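Local atomic coordinates of amine Dehydrogenase (Pseudomonas putida, PDB entry 1JMX), a protein that probably forms the beta-propeller subunit of a quinohemoprotein enzyme that oxidises amines by means of a quinone cofactor and heme c. Residues D230-Y235 with T247-L253; D266-I270 with Y280-Q284. Residues are numbered along the deposited sequence.

Contact 1 of 2, residues D230-Y235 with T247-L253; sequences DLLYGY and TQEFADL
Two antiparallel strands of a beta hairpin meet here, with their short axes 4.3 Å apart at closest and their N-to-C directions at 139°. Residues 230-235 are extended throughout. Asp-230 (chi1 t) brings OD1 to 2.7 Å from OD2 of Asp-252, while Asp-230 OD2 forms a salt bridge with Arg-218. Leu-231 O accepts a hydrogen bond from Leu-253 N (2.7 Å), and the two side chains touch CB to CB at 3.8 Å. Leu-232 and Asp-252 form an antiparallel non-hydrogen-bonded pair, CA to CA 4.4 Å, with diverging side chains. Tyr-233 N donates to Ala-251 O (2.9 Å), and Tyr-233 O accepts from Phe-250 N (2.9 Å). One extra residue thus lies on 247-253 between the Leu-232/Asp-252 and Gly-234/Glu-249 pairs, as in a beta bulge, and the chain turns a corner at Ala-251. The Tyr-233 ring packs against Leu-253, CE1 to CG 3.8 Å. Phe-250 (chi1 p) lays one ring face on Tyr-233 CB, with Phe-250 CZ to Tyr-233 CB at 4.0 Å. Gly-234 sits tight against Glu-249, CA to CA 3.7 Å, and Gly-234 O lies 3.4 Å from Phe-250 CE2 at the ring edge. Tyr-235 and Gln-248 form a hydrogen-bonded pair: Tyr-235 N to Gln-248 O and Gln-248 N to Tyr-235 O are both 2.9 Å. Strand 230-239 is the middle strand of its sheet. On its other side lies strand 209-218, whose Tyr-214 hydrogen-bonds Glu-249. Phe-250 projects to the next sheet and meets Tyr-280 edge-to-face.

Contact 2 of 2, residues D266-I270 with Y280-Q284; sequences DPNQI and YDLKQ
The open end of the beta hairpin 269-274/276-281 lies here, where a type I turn, Asp-266 to Gln-269, leads into its first strand. Gln-269 N bonds Asp-266 O (3.2 Å), and Asp-266 OD2 takes Asn-268 N (3.2 Å) in an Asx turn. The strands are antiparallel. Ile-270 and Tyr-280 form a hydrogen-bonded pair, Ile-270 N to Tyr-280 O 3.1 Å and Tyr-280 N to Ile-270 O 2.9 Å. Gln-269 and Asp-281 are a non-hydrogen-bonded pair, CA to CA 5.0 Å. Beyond it, Leu-282 N donates to Asn-268 O (2.8 Å). The Asn-268 side chain (chi1 t) reaches across: OD1 accepts from Lys-283 N and ND2 donates to Asp-281 OD1, both at 3.0 Å. Asp-281 OD1 also takes Gln-284 N (2.9 Å) in an Asx motif, where 282-284 take helical backbone angles without regular helix bonds. Leu-282 (m, m) puts CD2 3.4 Å from Ile-270 CB. The hairpin supplies the inner strands of a four-stranded up-and-down antiparallel sheet, consistent with a beta-propeller blade.

Along the chain the two contacts come in series, and neither nests in nor crosses the other. Contact 1 closes the hairpin loop formed by the ends of strands 230-239 and 245-250 and the turn between them. The chain then enters the next sheet with strand 257-262, and contact 2 closes the hairpin of its next two strands, 269-274 and 276-281. The two sheets fit consecutive blades of a seven-bladed beta-propeller. Their contact centres are 12 Å apart, and the blades pack directly: Ala-251 CB lies 3.2 Å from Tyr-280 CE2, Tyr-235 CD1 3.2 Å from Ile-270 CD1, and Phe-250 CB 3.4 Å from Leu-282 CD1. Tyr-257, between them in sequence, hydrogen-bonds both Tyr-233 and Tyr-280.

Contact 1 of 2, residues D230-Y235 with T247-L253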
loop_
_atom_site.group_PDB
_atom_site.type_symbol
_atom_site.label_atom_id
_atom_site.label_comp_id
_atom_site.label_asym_id
_atom_site.label_seq_id
_atom_site.Cartn_x
_atom_site.Cartn_y
_atom_site.Cartn_z
ATOM N N ASP B 230 -1.972 27.535 -4.615
ATOM C CA ASP B 230 -0.803 27.413 -5.479
ATOM C C ASP B 230 0.366 26.706 -4.781
ATOM O O ASP B 230 0.899 27.195 -3.781
ATOM C CB ASP B 230 -0.375 28.821 -5.917
ATOM C CG ASP B 230 0.462 28.817 -7.175
ATOM O OD1 ASP B 230 0.400 27.818 -7.929
ATOM O OD2 ASP B 230 1.167 29.828 -7.420
ATOM N N LEU B 231 0.794 25.582 -5.345
ATOM C CA LEU B 231 1.894 24.820 -4.771
ATOM C C LEU B 231 3.263 25.406 -5.056
ATOM O O LEU B 231 3.646 25.568 -6.206
ATOM C CB LEU B 231 1.842 23.361 -5.229
ATOM C CG LEU B 231 0.910 22.444 -4.432
ATOM C CD1 LEU B 231 1.003 21.011 -4.969
ATOM C CD2 LEU B 231 1.288 22.483 -2.944
ATOM N N LEU B 232 4.016 25.669 -3.991
ATOM C CA LEU B 232 5.353 26.242 -4.100
ATOM C C LEU B 232 6.405 25.413 -3.360
ATOM O O LEU B 232 6.092 24.690 -2.412
ATOM C CB LEU B 232 5.360 27.651 -3.497
ATOM C CG LEU B 232 4.376 28.687 -4.034
ATOM C CD1 LEU B 232 4.167 29.776 -3.007
ATOM C CD2 LEU B 232 4.893 29.269 -5.343
ATOM N N TYR B 233 7.650 25.506 -3.815
ATOM C CA TYR B 233 8.751 24.832 -3.147
ATOM C C TYR B 233 9.534 25.919 -2.431
ATOM O O TYR B 233 9.699 27.028 -2.942
ATOM C CB TYR B 233 9.664 24.101 -4.127
ATOM C CG TYR B 233 9.607 22.593 -3.979
ATOM C CD1 TYR B 233 9.005 21.805 -4.954
ATOM C CD2 TYR B 233 10.117 21.958 -2.843
ATOM C CE1 TYR B 233 8.903 20.434 -4.807
ATOM C CE2 TYR B 233 10.015 20.576 -2.687
ATOM C CZ TYR B 233 9.404 19.823 -3.674
ATOM O OH TYR B 233 9.258 18.465 -3.536
ATOM N N GLY B 234 9.965 25.611 -1.220
ATOM C CA GLY B 234 10.720 26.563 -0.447
ATOM C C GLY B 234 12.012 25.961 0.055
ATOM O O GLY B 234 12.261 24.755 -0.058
ATOM N N TYR B 235 12.834 26.827 0.624
ATOM C CA TYR B 235 14.117 26.455 1.170
ATOM C C TYR B 235 14.202 27.104 2.541
ATOM O O TYR B 235 13.915 28.291 2.709
ATOM C CB TYR B 235 15.228 26.996 0.282
ATOM C CG TYR B 235 16.619 26.600 0.694
ATOM C CD1 TYR B 235 17.115 25.338 0.389
ATOM C CD2 TYR B 235 17.475 27.515 1.300
ATOM C CE1 TYR B 235 18.433 24.997 0.659
ATOM C CE2 TYR B 235 18.800 27.181 1.578
ATOM C CZ TYR B 235 19.272 25.923 1.248
ATOM O OH TYR B 235 20.596 25.597 1.446
ATOM N N THR B 247 14.106 31.395 5.305
ATOM C CA THR B 247 13.142 30.631 4.526
ATOM C C THR B 247 12.789 31.455 3.295
ATOM O O THR B 247 12.830 32.689 3.334
ATOM C CB THR B 247 11.831 30.379 5.287
ATOM O OG1 THR B 247 11.147 31.624 5.473
ATOM C CG2 THR B 247 12.091 29.722 6.635
ATOM N N GLN B 248 12.447 30.777 2.204
ATOM C CA GLN B 248 12.065 31.467 0.987
ATOM C C GLN B 248 11.661 30.512 -0.126
ATOM O O GLN B 248 12.366 29.538 -0.401
ATOM C CB GLN B 248 13.188 32.392 0.507
ATOM C CG GLN B 248 14.158 31.800 -0.494
ATOM C CD GLN B 248 14.450 32.783 -1.609
ATOM O OE1 GLN B 248 15.236 33.722 -1.437
ATOM N NE2 GLN B 248 13.779 32.606 -2.747
ATOM N N GLU B 249 10.514 30.783 -0.746
ATOM C CA GLU B 249 10.032 29.958 -1.851
ATOM C C GLU B 249 10.841 30.315 -3.100
ATOM O O GLU B 249 11.123 31.494 -3.345
ATOM C CB GLU B 249 8.542 30.190 -2.087
ATOM C CG GLU B 249 7.660 29.750 -0.933
ATOM C CD GLU B 249 7.783 30.647 0.283
ATOM O OE1 GLU B 249 7.839 31.884 0.113
ATOM O OE2 GLU B 249 7.813 30.125 1.413
ATOM N N PHE B 250 11.236 29.305 -3.874
ATOM C CA PHE B 250 12.046 29.539 -5.072
ATOM C C PHE B 250 11.474 29.036 -6.400
ATOM O O PHE B 250 12.172 29.036 -7.415
ATOM C CB PHE B 250 13.460 28.969 -4.874
ATOM C CG PHE B 250 13.496 27.481 -4.647
ATOM C CD1 PHE B 250 13.638 26.603 -5.721
ATOM C CD2 PHE B 250 13.415 26.955 -3.361
ATOM C CE1 PHE B 250 13.699 25.226 -5.516
ATOM C CE2 PHE B 250 13.476 25.575 -3.146
ATOM C CZ PHE B 250 13.618 24.711 -4.226
ATOM N N ALA B 251 10.213 28.621 -6.396
ATOM C CA ALA B 251 9.594 28.103 -7.610
ATOM C C ALA B 251 8.207 27.521 -7.389
ATOM O O ALA B 251 7.884 27.036 -6.302
ATOM C CB ALA B 251 10.484 27.025 -8.217
ATOM N N ASP B 252 7.382 27.573 -8.429
ATOM C CA ASP B 252 6.066 26.975 -8.344
ATOM C C ASP B 252 6.325 25.492 -8.581
ATOM O O ASP B 252 7.121 25.125 -9.444
ATOM C CB ASP B 252 5.110 27.520 -9.412
ATOM C CG ASP B 252 3.715 26.917 -9.294
ATOM O OD1 ASP B 252 3.374 26.016 -10.093
ATOM O OD2 ASP B 252 2.965 27.309 -8.371
ATOM N N LEU B 253 5.707 24.657 -7.760
ATOM C CA LEU B 253 5.861 23.213 -7.854
ATOM C C LEU B 253 5.253 22.600 -9.123
ATOM O O LEU B 253 4.037 22.645 -9.326
ATOM C CB LEU B 253 5.240 22.567 -6.612
ATOM C CG LEU B 253 5.472 21.099 -6.244
ATOM C CD1 LEU B 253 4.980 20.885 -4.827
ATOM C CD2 LEU B 253 4.763 20.152 -7.208
#

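Contact 2 of 2, residues D266-I270 with Y280-Q284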
loop_
_atom_site.group_PDB
_atom_site.type_symbol
_atom_site.label_atom_id
_atom_site.label_comp_id
_atom_site.label_asym_id
_atom_site.label_seq_id
_atom_site.Cartn_x
_atom_site.Cartn_y
_atom_site.Cartn_z
ATOM N N ASP B 266 27.914 29.540 -6.324
ATOM C CA ASP B 266 26.934 30.599 -6.529
ATOM C C ASP B 266 25.723 30.209 -5.689
ATOM O O ASP B 266 24.972 29.285 -6.035
ATOM C CB ASP B 266 26.551 30.764 -8.004
ATOM C CG ASP B 266 25.558 31.911 -8.238
ATOM O OD1 ASP B 266 25.075 32.051 -9.373
ATOM O OD2 ASP B 266 25.241 32.674 -7.305
ATOM N N PRO B 267 25.551 30.886 -4.543
ATOM C CA PRO B 267 24.464 30.673 -3.585
ATOM C C PRO B 267 23.089 31.052 -4.110
ATOM O O PRO B 267 22.077 30.701 -3.512
ATOM C CB PRO B 267 24.873 31.561 -2.415
ATOM C CG PRO B 267 25.552 32.700 -3.095
ATOM C CD PRO B 267 26.437 31.969 -4.083
ATOM N N ASN B 268 23.046 31.801 -5.204
ATOM C CA ASN B 268 21.766 32.195 -5.768
ATOM C C ASN B 268 21.170 31.046 -6.590
ATOM O O ASN B 268 20.055 31.138 -7.103
ATOM C CB ASN B 268 21.924 33.445 -6.629
ATOM C CG ASN B 268 20.618 33.878 -7.259
ATOM O OD1 ASN B 268 19.738 34.414 -6.582
ATOM N ND2 ASN B 268 20.466 33.602 -8.554
ATOM N N GLN B 269 21.921 29.962 -6.714
ATOM C CA GLN B 269 21.453 28.819 -7.463
ATOM C C GLN B 269 21.231 27.659 -6.520
ATOM O O GLN B 269 22.105 27.324 -5.725
ATOM C CB GLN B 269 22.477 28.415 -8.516
ATOM C CG GLN B 269 22.811 29.497 -9.522
ATOM C CD GLN B 269 23.829 29.024 -10.541
ATOM O OE1 GLN B 269 24.685 28.182 -10.237
ATOM N NE2 GLN B 269 23.742 29.555 -11.760
ATOM N N ILE B 270 20.033 27.089 -6.584
ATOM C CA ILE B 270 19.680 25.936 -5.773
ATOM C C ILE B 270 19.361 24.765 -6.714
ATOM O O ILE B 270 18.685 24.934 -7.735
ATOM C CB ILE B 270 18.486 26.231 -4.828
ATOM C CG1 ILE B 270 18.287 25.057 -3.858
ATOM C CG2 ILE B 270 17.222 26.510 -5.634
ATOM C CD1 ILE B 270 17.257 25.301 -2.810
ATOM N N TYR B 280 17.669 26.069 -10.184
ATOM C CA TYR B 280 16.831 27.250 -10.024
ATOM C C TYR B 280 17.565 28.519 -9.652
ATOM O O TYR B 280 18.600 28.488 -8.983
ATOM C CB TYR B 280 15.760 27.016 -8.961
ATOM C CG TYR B 280 14.664 26.108 -9.407
ATOM C CD1 TYR B 280 14.814 24.726 -9.342
ATOM C CD2 TYR B 280 13.486 26.622 -9.923
ATOM C CE1 TYR B 280 13.815 23.877 -9.788
ATOM C CE2 TYR B 280 12.479 25.783 -10.372
ATOM C CZ TYR B 280 12.651 24.410 -10.304
ATOM O OH TYR B 280 11.671 23.580 -10.774
ATOM N N ASP B 281 16.959 29.641 -10.024
ATOM C CA ASP B 281 17.481 30.958 -9.716
ATOM C C ASP B 281 16.633 31.391 -8.524
ATOM O O ASP B 281 15.432 31.584 -8.668
ATOM C CB ASP B 281 17.237 31.893 -10.900
ATOM C CG ASP B 281 17.931 33.221 -10.747
ATOM O OD1 ASP B 281 17.702 33.910 -9.730
ATOM O OD2 ASP B 281 18.709 33.574 -11.655
ATOM N N LEU B 282 17.243 31.478 -7.343
ATOM C CA LEU B 282 16.519 31.868 -6.125
ATOM C C LEU B 282 15.894 33.256 -6.217
ATOM O O LEU B 282 14.734 33.452 -5.851
ATOM C CB LEU B 282 17.440 31.852 -4.898
ATOM C CG LEU B 282 17.716 30.609 -4.052
ATOM C CD1 LEU B 282 16.427 30.009 -3.525
ATOM C CD2 LEU B 282 18.483 29.618 -4.867
ATOM N N LYS B 283 16.702 34.228 -6.629
ATOM C CA LYS B 283 16.258 35.615 -6.752
ATOM C C LYS B 283 15.034 35.705 -7.673
ATOM O O LYS B 283 13.957 36.162 -7.259
ATOM C CB LYS B 283 17.414 36.484 -7.292
ATOM C CG LYS B 283 17.108 37.984 -7.390
ATOM C CD LYS B 283 18.275 38.781 -8.016
ATOM C CE LYS B 283 18.177 38.926 -9.549
ATOM N NZ LYS B 283 17.112 39.898 -9.997
ATOM N N GLN B 284 15.191 35.184 -8.888
ATOM C CA GLN B 284 14.130 35.207 -9.891
ATOM C C GLN B 284 13.026 34.178 -9.710
ATOM O O GLN B 284 12.004 34.260 -10.390
ATOM C CB GLN B 284 14.720 35.080 -11.296
ATOM C CG GLN B 284 15.679 36.211 -11.662
ATOM C CD GLN B 284 15.932 36.306 -13.161
ATOM O OE1 GLN B 284 15.328 37.141 -13.854
ATOM N NE2 GLN B 284 16.818 35.449 -13.673
#